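Local coordinates for protein prolyl-tRNA synthetase (PDB 3IAL) that probably charges tRNA(Pro) with proline at the expense of ATP, and is captured here with the reaction intermediate prolyl-adenylate bound, at residues T396-V401 and N415-E420; V380-V385 and K425-E430; D200-K205 and V292-I297. All coordinates share one frame; numbering follows the deposited sequence.

Overall arrangement
Interactions 1 and 2 both use helix 416-438, and interaction 3 lies alongside, touched by K425 and L428 of that helix. Interaction 1 sits at the first turn of the helix, and interaction 2 lies further along it, with centres about 16 Å apart; they meet where E420 and I417 pack on P382 and V380. Interaction 3, centred about 10 Å from interaction 2, joins the class II catalytic core to the linker entering the anticodon-binding domain. K425 packs on P295, and L428 CD2 lies 3.5 Å from V292 CG1. One side of interaction 3 belongs to the catalytic core; the side chain of L202 is about 12 Å from the bound prolyl-adenylate.

Interaction 1: residues T396-V401 and N415-E420; sequences TEVMKV and NVIKDE
The side chain of N415 leaves the backbone with CG anti to the backbone N (chi1 171°), and chi2 of -99° turns its amide so that ND2 faces segment 396-401 while OD1 faces its own helix. N415 is the N-cap of helix 416-438, and its one amide both caps the start of that helix and bonds to the carbonyls V398 O and K400 O of segment 396-401, in the anticodon-binding domain. ND2 donates twice. N415 ND2 lies 3.0 Å from V398 O and 2.7 Å from K400 O, both bonds fairly straight. The two carbonyl oxygens lie close to the amide plane of N415, as two N-H groups of one NH2 require, yet each carbonyl is approached from above its own plane. On the other side, OD1 accepts weakly from I417 N and K418 N, two backbone amides of the first turn. With both ends of the amide engaged, its rotation is well defined.

Beside these bonds, V398, V416 and I417 pack together. V416 holds CG1 in the crowded position between its backbone N and carbonyl carbon (chi1 72°), which places that methyl against the backbone of the other helix, 3.7 Å from V398 CA. V398 answers with both branches: CG2 meets V416 CG1, and CG1 lies 4.0 Å from I417 CG1, the side chains crossing obliquely. I393 of strand 391-394 touches both V398 and V416, joining the contact to the edge strand of the domain's five-stranded sheet, and L332 of helix 315-334 packs on I417. At the margin, the extended side chain of E397 crosses V416 at about a right angle, its OE2 resting 3.6 Å from V416 CG2.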
loop_
_atom_site.group_PDB
_atom_site.type_symbol
_atom_site.label_atom_id
_atom_site.label_comp_id
_atom_site.label_asym_id
_atom_site.label_seq_id
_atom_site.Cartn_x
_atom_site.Cartn_y
_atom_site.Cartn_z
ATOM N N THR B 396 25.976 12.251 25.859
ATOM C CA THR B 396 26.206 13.438 25.034
ATOM C C THR B 396 26.489 13.068 23.575
ATOM O O THR B 396 25.927 13.665 22.663
ATOM C CB THR B 396 27.380 14.282 25.578
ATOM O OG1 THR B 396 28.559 13.473 25.643
ATOM C CG2 THR B 396 27.058 14.836 26.971
ATOM N N GLU B 397 27.348 12.073 23.365
ATOM C CA GLU B 397 27.657 11.580 22.015
ATOM C C GLU B 397 26.397 11.039 21.333
ATOM O O GLU B 397 26.129 11.360 20.179
ATOM C CB GLU B 397 28.745 10.502 22.075
ATOM C CG GLU B 397 29.360 10.148 20.727
ATOM C CD GLU B 397 30.538 9.189 20.842
ATOM O OE1 GLU B 397 31.242 9.212 21.877
ATOM O OE2 GLU B 397 30.767 8.414 19.886
ATOM N N VAL B 398 25.624 10.230 22.058
ATOM C CA VAL B 398 24.357 9.694 21.549
ATOM C C VAL B 398 23.372 10.800 21.124
ATOM O O VAL B 398 22.632 10.628 20.150
ATOM C CB VAL B 398 23.701 8.735 22.577
ATOM C CG1 VAL B 398 22.272 8.416 22.204
ATOM C CG2 VAL B 398 24.525 7.453 22.703
ATOM N N MET B 399 23.374 11.925 21.841
ATOM C CA MET B 399 22.521 13.074 21.503
ATOM C C MET B 399 23.141 13.936 20.383
ATOM O O MET B 399 22.454 14.760 19.778
ATOM C CB MET B 399 22.280 13.956 22.734
ATOM C CG MET B 399 21.731 13.232 23.978
ATOM S SD MET B 399 19.939 13.043 24.045
ATOM C CE MET B 399 19.412 14.733 24.298
ATOM N N LYS B 400 24.434 13.743 20.118
ATOM C CA LYS B 400 25.165 14.532 19.129
ATOM C C LYS B 400 24.714 14.197 17.709
ATOM O O LYS B 400 24.807 13.047 17.278
ATOM C CB LYS B 400 26.668 14.294 19.270
ATOM C CG LYS B 400 27.558 15.016 18.272
ATOM C CD LYS B 400 29.009 14.756 18.647
ATOM C CE LYS B 400 29.994 15.201 17.591
ATOM N NZ LYS B 400 31.411 15.032 18.073
ATOM N N VAL B 401 24.228 15.218 17.006
ATOM C CA VAL B 401 23.766 15.103 15.630
ATOM C C VAL B 401 24.419 16.213 14.814
ATOM O O VAL B 401 24.330 17.387 15.180
ATOM C CB VAL B 401 22.224 15.245 15.546
ATOM C CG1 VAL B 401 21.747 15.182 14.096
ATOM C CG2 VAL B 401 21.536 14.161 16.390
ATOM N N ASN B 415 25.302 10.577 13.128
ATOM C CA ASN B 415 25.049 10.296 14.536
ATOM C C ASN B 415 25.583 8.912 14.893
ATOM O O ASN B 415 25.592 8.011 14.056
ATOM C CB ASN B 415 23.545 10.376 14.807
ATOM C CG ASN B 415 23.165 9.885 16.192
ATOM O OD1 ASN B 415 22.731 8.744 16.357
ATOM N ND2 ASN B 415 23.323 10.745 17.193
ATOM N N VAL B 416 26.015 8.741 16.136
ATOM C CA VAL B 416 26.611 7.487 16.569
ATOM C C VAL B 416 25.629 6.309 16.471
ATOM O O VAL B 416 26.015 5.234 16.047
ATOM C CB VAL B 416 27.214 7.601 18.006
ATOM C CG1 VAL B 416 26.125 7.668 19.058
ATOM C CG2 VAL B 416 28.176 6.450 18.283
ATOM N N ILE B 417 24.361 6.515 16.827
ATOM C CA ILE B 417 23.370 5.435 16.740
ATOM C C ILE B 417 23.133 5.050 15.274
ATOM O O ILE B 417 23.073 3.871 14.943
ATOM C CB ILE B 417 22.021 5.795 17.433
ATOM C CG1 ILE B 417 22.238 6.185 18.900
ATOM C CG2 ILE B 417 21.056 4.627 17.352
ATOM C CD1 ILE B 417 23.128 5.229 19.676
ATOM N N LYS B 418 23.025 6.049 14.402
ATOM C CA LYS B 418 23.025 5.804 12.965
ATOM C C LYS B 418 24.280 5.015 12.551
ATOM O O LYS B 418 24.162 3.973 11.906
ATOM C CB LYS B 418 22.908 7.119 12.178
ATOM C CG LYS B 418 23.186 6.975 10.689
ATOM C CD LYS B 418 22.658 8.155 9.880
ATOM C CE LYS B 418 23.002 7.996 8.395
ATOM N NZ LYS B 418 24.472 8.103 8.137
ATOM N N ASP B 419 25.467 5.495 12.934
ATOM C CA ASP B 419 26.721 4.773 12.634
ATOM C C ASP B 419 26.649 3.307 13.068
ATOM O O ASP B 419 27.114 2.420 12.350
ATOM C CB ASP B 419 27.934 5.416 13.312
ATOM C CG ASP B 419 28.247 6.807 12.787
ATOM O OD1 ASP B 419 28.129 7.046 11.574
ATOM O OD2 ASP B 419 28.629 7.665 13.603
ATOM N N GLU B 420 26.067 3.063 14.240
ATOM C CA GLU B 420 25.922 1.705 14.765
ATOM C C GLU B 420 24.965 0.868 13.924
ATOM O O GLU B 420 25.210 -0.324 13.711
ATOM C CB GLU B 420 25.463 1.729 16.231
ATOM C CG GLU B 420 26.537 2.169 17.213
ATOM C CD GLU B 420 27.683 1.177 17.321
ATOM O OE1 GLU B 420 27.429 -0.036 17.456
ATOM O OE2 GLU B 420 28.851 1.617 17.285
#

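Interaction 2: residues V380-V385 and K425-E430; sequences VVPRDV and KARLKE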
loop_
_atom_site.group_PDB
_atom_site.type_symbol
_atom_site.label_atom_id
_atom_site.label_comp_id
_atom_site.label_asym_id
_atom_site.label_seq_id
_atom_site.Cartn_x
_atom_site.Cartn_y
_atom_site.Cartn_z
ATOM N N VAL B 380 24.922 0.462 24.663
ATOM C CA VAL B 380 24.315 0.209 23.367
ATOM C C VAL B 380 24.769 -1.162 22.864
ATOM O O VAL B 380 25.962 -1.417 22.740
ATOM C CB VAL B 380 24.695 1.306 22.345
ATOM C CG1 VAL B 380 24.023 1.049 21.010
ATOM C CG2 VAL B 380 24.313 2.684 22.871
ATOM N N VAL B 381 23.806 -2.035 22.579
ATOM C CA VAL B 381 24.077 -3.428 22.233
ATOM C C VAL B 381 23.409 -3.763 20.901
ATOM O O VAL B 381 22.184 -3.754 20.821
ATOM C CB VAL B 381 23.534 -4.377 23.325
ATOM C CG1 VAL B 381 23.867 -5.841 22.998
ATOM C CG2 VAL B 381 24.085 -3.982 24.712
ATOM N N PRO B 382 24.206 -4.028 19.845
ATOM C CA PRO B 382 23.611 -4.467 18.582
ATOM C C PRO B 382 23.174 -5.928 18.649
ATOM O O PRO B 382 23.751 -6.712 19.401
ATOM C CB PRO B 382 24.745 -4.287 17.553
ATOM C CG PRO B 382 25.876 -3.656 18.280
ATOM C CD PRO B 382 25.665 -3.888 19.735
ATOM N N ARG B 383 22.176 -6.275 17.848
ATOM C CA ARG B 383 21.512 -7.575 17.927
ATOM C C ARG B 383 22.372 -8.757 17.459
ATOM O O ARG B 383 22.271 -9.847 18.010
ATOM C CB ARG B 383 20.204 -7.528 17.112
ATOM C CG ARG B 383 19.467 -8.844 16.971
ATOM C CD ARG B 383 19.076 -9.451 18.315
ATOM N NE ARG B 383 18.379 -10.714 18.118
ATOM C CZ ARG B 383 18.964 -11.896 17.920
ATOM N NH1 ARG B 383 20.294 -12.023 17.908
ATOM N NH2 ARG B 383 18.204 -12.970 17.733
ATOM N N ASP B 384 23.195 -8.550 16.433
ATOM C CA ASP B 384 23.933 -9.658 15.816
ATOM C C ASP B 384 25.121 -10.156 16.638
ATOM O O ASP B 384 25.481 -11.325 16.537
ATOM C CB ASP B 384 24.405 -9.285 14.414
ATOM C CG ASP B 384 25.405 -8.138 14.416
ATOM O OD1 ASP B 384 25.266 -7.225 15.261
ATOM O OD2 ASP B 384 26.328 -8.157 13.570
ATOM N N VAL B 385 25.729 -9.274 17.428
ATOM C CA VAL B 385 26.904 -9.632 18.243
ATOM C C VAL B 385 26.560 -9.782 19.722
ATOM O O VAL B 385 27.218 -10.539 20.442
ATOM C CB VAL B 385 28.051 -8.596 18.105
ATOM C CG1 VAL B 385 28.715 -8.717 16.742
ATOM C CG2 VAL B 385 27.544 -7.173 18.352
ATOM N N LYS B 425 24.316 -3.245 9.661
ATOM C CA LYS B 425 24.014 -3.629 8.283
ATOM C C LYS B 425 25.209 -4.244 7.582
ATOM O O LYS B 425 25.089 -5.288 6.945
ATOM C CB LYS B 425 23.580 -2.407 7.470
ATOM C CG LYS B 425 22.105 -2.071 7.554
ATOM C CD LYS B 425 21.778 -0.830 6.741
ATOM C CE LYS B 425 21.872 -1.071 5.232
ATOM N NZ LYS B 425 21.334 0.095 4.485
ATOM N N ALA B 426 26.358 -3.574 7.687
ATOM C CA ALA B 426 27.577 -4.013 7.013
ATOM C C ALA B 426 28.078 -5.366 7.538
ATOM O O ALA B 426 28.581 -6.171 6.751
ATOM C CB ALA B 426 28.677 -2.940 7.109
ATOM N N ARG B 427 27.926 -5.628 8.840
ATOM C CA ARG B 427 28.243 -6.961 9.385
ATOM C C ARG B 427 27.254 -8.031 8.887
ATOM O O ARG B 427 27.668 -9.137 8.529
ATOM C CB ARG B 427 28.281 -6.968 10.917
ATOM C CG ARG B 427 29.431 -6.165 11.517
ATOM C CD ARG B 427 29.525 -6.332 13.031
ATOM N NE ARG B 427 28.289 -5.988 13.737
ATOM C CZ ARG B 427 27.968 -4.778 14.198
ATOM N NH1 ARG B 427 28.776 -3.734 14.033
ATOM N NH2 ARG B 427 26.814 -4.607 14.831
ATOM N N LEU B 428 25.958 -7.715 8.864
ATOM C CA LEU B 428 24.960 -8.656 8.334
ATOM C C LEU B 428 25.265 -8.998 6.866
ATOM O O LEU B 428 25.223 -10.166 6.465
ATOM C CB LEU B 428 23.541 -8.083 8.441
ATOM C CG LEU B 428 22.914 -7.854 9.824
ATOM C CD1 LEU B 428 21.466 -7.378 9.645
ATOM C CD2 LEU B 428 22.957 -9.086 10.720
ATOM N N LYS B 429 25.581 -7.965 6.087
ATOM C CA LYS B 429 25.874 -8.085 4.655
ATOM C C LYS B 429 27.077 -8.982 4.396
ATOM O O LYS B 429 27.011 -9.903 3.578
ATOM C CB LYS B 429 26.144 -6.690 4.079
ATOM C CG LYS B 429 25.975 -6.544 2.587
ATOM C CD LYS B 429 26.117 -5.068 2.205
ATOM C CE LYS B 429 26.127 -4.863 0.705
ATOM N NZ LYS B 429 27.355 -5.418 0.065
ATOM N N GLU B 430 28.175 -8.700 5.094
ATOM C CA GLU B 430 29.402 -9.477 4.967
ATOM C C GLU B 430 29.165 -10.952 5.314
ATOM O O GLU B 430 29.671 -11.845 4.642
ATOM C CB GLU B 430 30.501 -8.881 5.867
ATOM C CG GLU B 430 31.878 -9.534 5.731
ATOM C CD GLU B 430 32.459 -9.419 4.319
ATOM O OE1 GLU B 430 32.592 -8.283 3.815
ATOM O OE2 GLU B 430 32.779 -10.468 3.713
#
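D384 OD2 is held by one hydrogen bond, from R427 NE at 2.9 Å. A second joins the other oxygen, R427 NH2 donating to D384 OD1 at 3.1 Å, and both bonds are nearly straight. Each oxygen uses its syn lone pair, and the carboxylate and guanidinium planes are only 23° apart, so this is a bidentate, side-on salt bridge. D384 has CG in the crowded position between its backbone N and carbonyl carbon (chi1 64°), while the R427 chain bends at chi3 (-56°) to present its NE edge. The bridge fastens the turn after strand 377-382, in the anticodon-binding domain's central sheet, to helix 416-438, which runs from that domain toward the C-terminal one. P382 borders the same guanidinium edge, its CB 3.4 Å from R427 NH2. V385 CG1 approaches obliquely, at 4.1 Å from NE of R427. R391 brings a second positive charge near R427 NH1, which the carboxylate of D384 may help to offset. Beside the ion pair, L428 CD2 packs 4.0 Å from D384 CB.

Interaction 3: residues D200-K205 and V292-I297; sequences DELCFK and VLPPLI
Apolar side chains do most of the joining here, and L202 is at their centre. Its CG stands anti to the carbonyl carbon (chi1 -62°). L202 CD2 meets two residues of the other segment: L296 CD2 at 3.8 Å, the chains crossing obliquely, and I297 CG2, also at 3.8 Å, with the chains at about a right angle. L296 has CG anti to its backbone N (chi1 177°), which carries CD2 across to L202 and to E201 CB, 3.9 Å away. E201 itself bends at chi2, so OE1 comes back over L296 and lies near its CB and CD1.

A second group of contacts sets a proline ring against backbone oxygens. P294 CB lies 3.6 Å from E201 O, and P294 CG lies 3.7 Å from L202 O, an oxygen hydrogen-bonded to H285 NE2. The class II catalytic core and the anticodon-binding domain are joined by the linker containing 292-297, and it docks here on the C-terminal end of core helix 180-201. C203, with positive phi, is the first residue after the helix to leave helical phi/psi. Helix 52-71 adds a further wall, L64 touching E201 and I61 touching I297.

The polar link runs through one water. The water donates to E201 O at 2.6 Å and accepts from L296 N at 3.0 Å, bridging the two backbones where no direct hydrogen bond crosses. The next amide, I297 N, is bonded within the linker's own 3-10 turn, to P294 O.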
loop_
_atom_site.group_PDB
_atom_site.type_symbol
_atom_site.label_atom_id
_atom_site.label_comp_id
_atom_site.label_asym_id
_atom_site.label_seq_id
_atom_site.Cartn_x
_atom_site.Cartn_y
_atom_site.Cartn_z
ATOM N N ASP B 200 21.662 -3.775 -0.831
ATOM C CA ASP B 200 21.926 -2.509 -0.136
ATOM C C ASP B 200 21.080 -2.380 1.130
ATOM O O ASP B 200 21.562 -1.883 2.151
ATOM C CB ASP B 200 21.663 -1.293 -1.033
ATOM C CG ASP B 200 22.568 -1.235 -2.257
ATOM O OD1 ASP B 200 23.505 -2.050 -2.394
ATOM O OD2 ASP B 200 22.340 -0.348 -3.095
ATOM N N GLU B 201 19.825 -2.825 1.064
ATOM C CA GLU B 201 18.887 -2.642 2.175
ATOM C C GLU B 201 18.674 -3.895 3.040
ATOM O O GLU B 201 18.762 -3.808 4.266
ATOM C CB GLU B 201 17.559 -2.088 1.655
ATOM C CG GLU B 201 17.696 -0.672 1.052
ATOM C CD GLU B 201 18.042 0.399 2.089
ATOM O OE1 GLU B 201 17.398 0.448 3.152
ATOM O OE2 GLU B 201 18.953 1.205 1.829
ATOM N N LEU B 202 18.428 -5.051 2.425
ATOM C CA LEU B 202 18.192 -6.282 3.197
ATOM C C LEU B 202 19.441 -7.114 3.422
ATOM O O LEU B 202 19.365 -8.177 4.028
ATOM C CB LEU B 202 17.095 -7.140 2.558
ATOM C CG LEU B 202 15.737 -6.451 2.488
ATOM C CD1 LEU B 202 14.762 -7.341 1.719
ATOM C CD2 LEU B 202 15.212 -6.098 3.888
ATOM N N CYS B 203 20.585 -6.624 2.950
ATOM C CA CYS B 203 21.887 -7.219 3.260
ATOM C C CYS B 203 22.055 -8.696 2.916
ATOM O O CYS B 203 22.754 -9.412 3.633
ATOM C CB CYS B 203 22.207 -7.017 4.744
ATOM S SG CYS B 203 22.155 -5.311 5.265
ATOM N N PHE B 204 21.432 -9.159 1.834
ATOM C CA PHE B 204 21.683 -10.524 1.339
ATOM C C PHE B 204 21.899 -10.560 -0.178
ATOM O O PHE B 204 21.728 -9.558 -0.867
ATOM C CB PHE B 204 20.585 -11.506 1.791
ATOM C CG PHE B 204 19.271 -11.349 1.066
ATOM C CD1 PHE B 204 19.052 -11.986 -0.146
ATOM C CD2 PHE B 204 18.249 -10.574 1.609
ATOM C CE1 PHE B 204 17.836 -11.850 -0.817
ATOM C CE2 PHE B 204 17.030 -10.427 0.938
ATOM C CZ PHE B 204 16.824 -11.066 -0.269
ATOM N N LYS B 205 22.291 -11.726 -0.672
ATOM C CA LYS B 205 22.705 -11.912 -2.052
ATOM C C LYS B 205 21.933 -13.074 -2.664
ATOM O O LYS B 205 21.566 -14.017 -1.970
ATOM C CB LYS B 205 24.207 -12.231 -2.078
ATOM C CG LYS B 205 24.836 -12.163 -3.440
ATOM C CD LYS B 205 26.305 -12.489 -3.384
ATOM C CE LYS B 205 26.868 -12.690 -4.790
ATOM N NZ LYS B 205 28.336 -13.013 -4.759
ATOM N N VAL B 292 16.910 -11.395 13.401
ATOM C CA VAL B 292 17.945 -10.375 13.362
ATOM C C VAL B 292 17.593 -9.514 12.138
ATOM O O VAL B 292 17.905 -9.879 11.018
ATOM C CB VAL B 292 19.341 -11.022 13.185
ATOM C CG1 VAL B 292 20.416 -9.973 12.945
ATOM C CG2 VAL B 292 19.687 -11.917 14.400
ATOM N N LEU B 293 16.940 -8.379 12.363
ATOM C CA LEU B 293 16.317 -7.611 11.282
ATOM C C LEU B 293 17.217 -6.505 10.733
ATOM O O LEU B 293 17.730 -5.690 11.495
ATOM C CB LEU B 293 15.007 -6.977 11.773
ATOM C CG LEU B 293 13.954 -7.942 12.314
ATOM C CD1 LEU B 293 12.790 -7.158 12.918
ATOM C CD2 LEU B 293 13.466 -8.888 11.218
ATOM N N PRO B 294 17.389 -6.458 9.403
ATOM C CA PRO B 294 17.946 -5.257 8.796
ATOM C C PRO B 294 17.074 -4.036 9.131
ATOM O O PRO B 294 15.854 -4.190 9.298
ATOM C CB PRO B 294 17.895 -5.563 7.305
ATOM C CG PRO B 294 17.862 -7.049 7.211
ATOM C CD PRO B 294 17.082 -7.493 8.401
ATOM N N PRO B 295 17.688 -2.839 9.262
ATOM C CA PRO B 295 16.956 -1.628 9.644
ATOM C C PRO B 295 15.698 -1.335 8.821
ATOM O O PRO B 295 14.682 -0.932 9.394
ATOM C CB PRO B 295 17.995 -0.513 9.451
ATOM C CG PRO B 295 19.290 -1.167 9.730
ATOM C CD PRO B 295 19.145 -2.614 9.266
ATOM N N LEU B 296 15.767 -1.536 7.506
ATOM C CA LEU B 296 14.625 -1.295 6.612
ATOM C C LEU B 296 13.327 -1.905 7.144
ATOM O O LEU B 296 12.276 -1.270 7.122
ATOM C CB LEU B 296 14.899 -1.869 5.214
ATOM C CG LEU B 296 13.740 -1.734 4.211
ATOM C CD1 LEU B 296 13.547 -0.266 3.823
ATOM C CD2 LEU B 296 13.944 -2.615 2.967
ATOM N N ILE B 297 13.416 -3.142 7.620
ATOM C CA ILE B 297 12.227 -3.896 8.015
ATOM C C ILE B 297 12.057 -4.062 9.520
ATOM O O ILE B 297 11.210 -4.822 9.945
ATOM C CB ILE B 297 12.187 -5.296 7.338
ATOM C CG1 ILE B 297 13.429 -6.136 7.707
ATOM C CG2 ILE B 297 12.048 -5.134 5.835
ATOM C CD1 ILE B 297 13.299 -7.653 7.399
HETATM O O HOH W 1 18.315 -2.089 6.099
#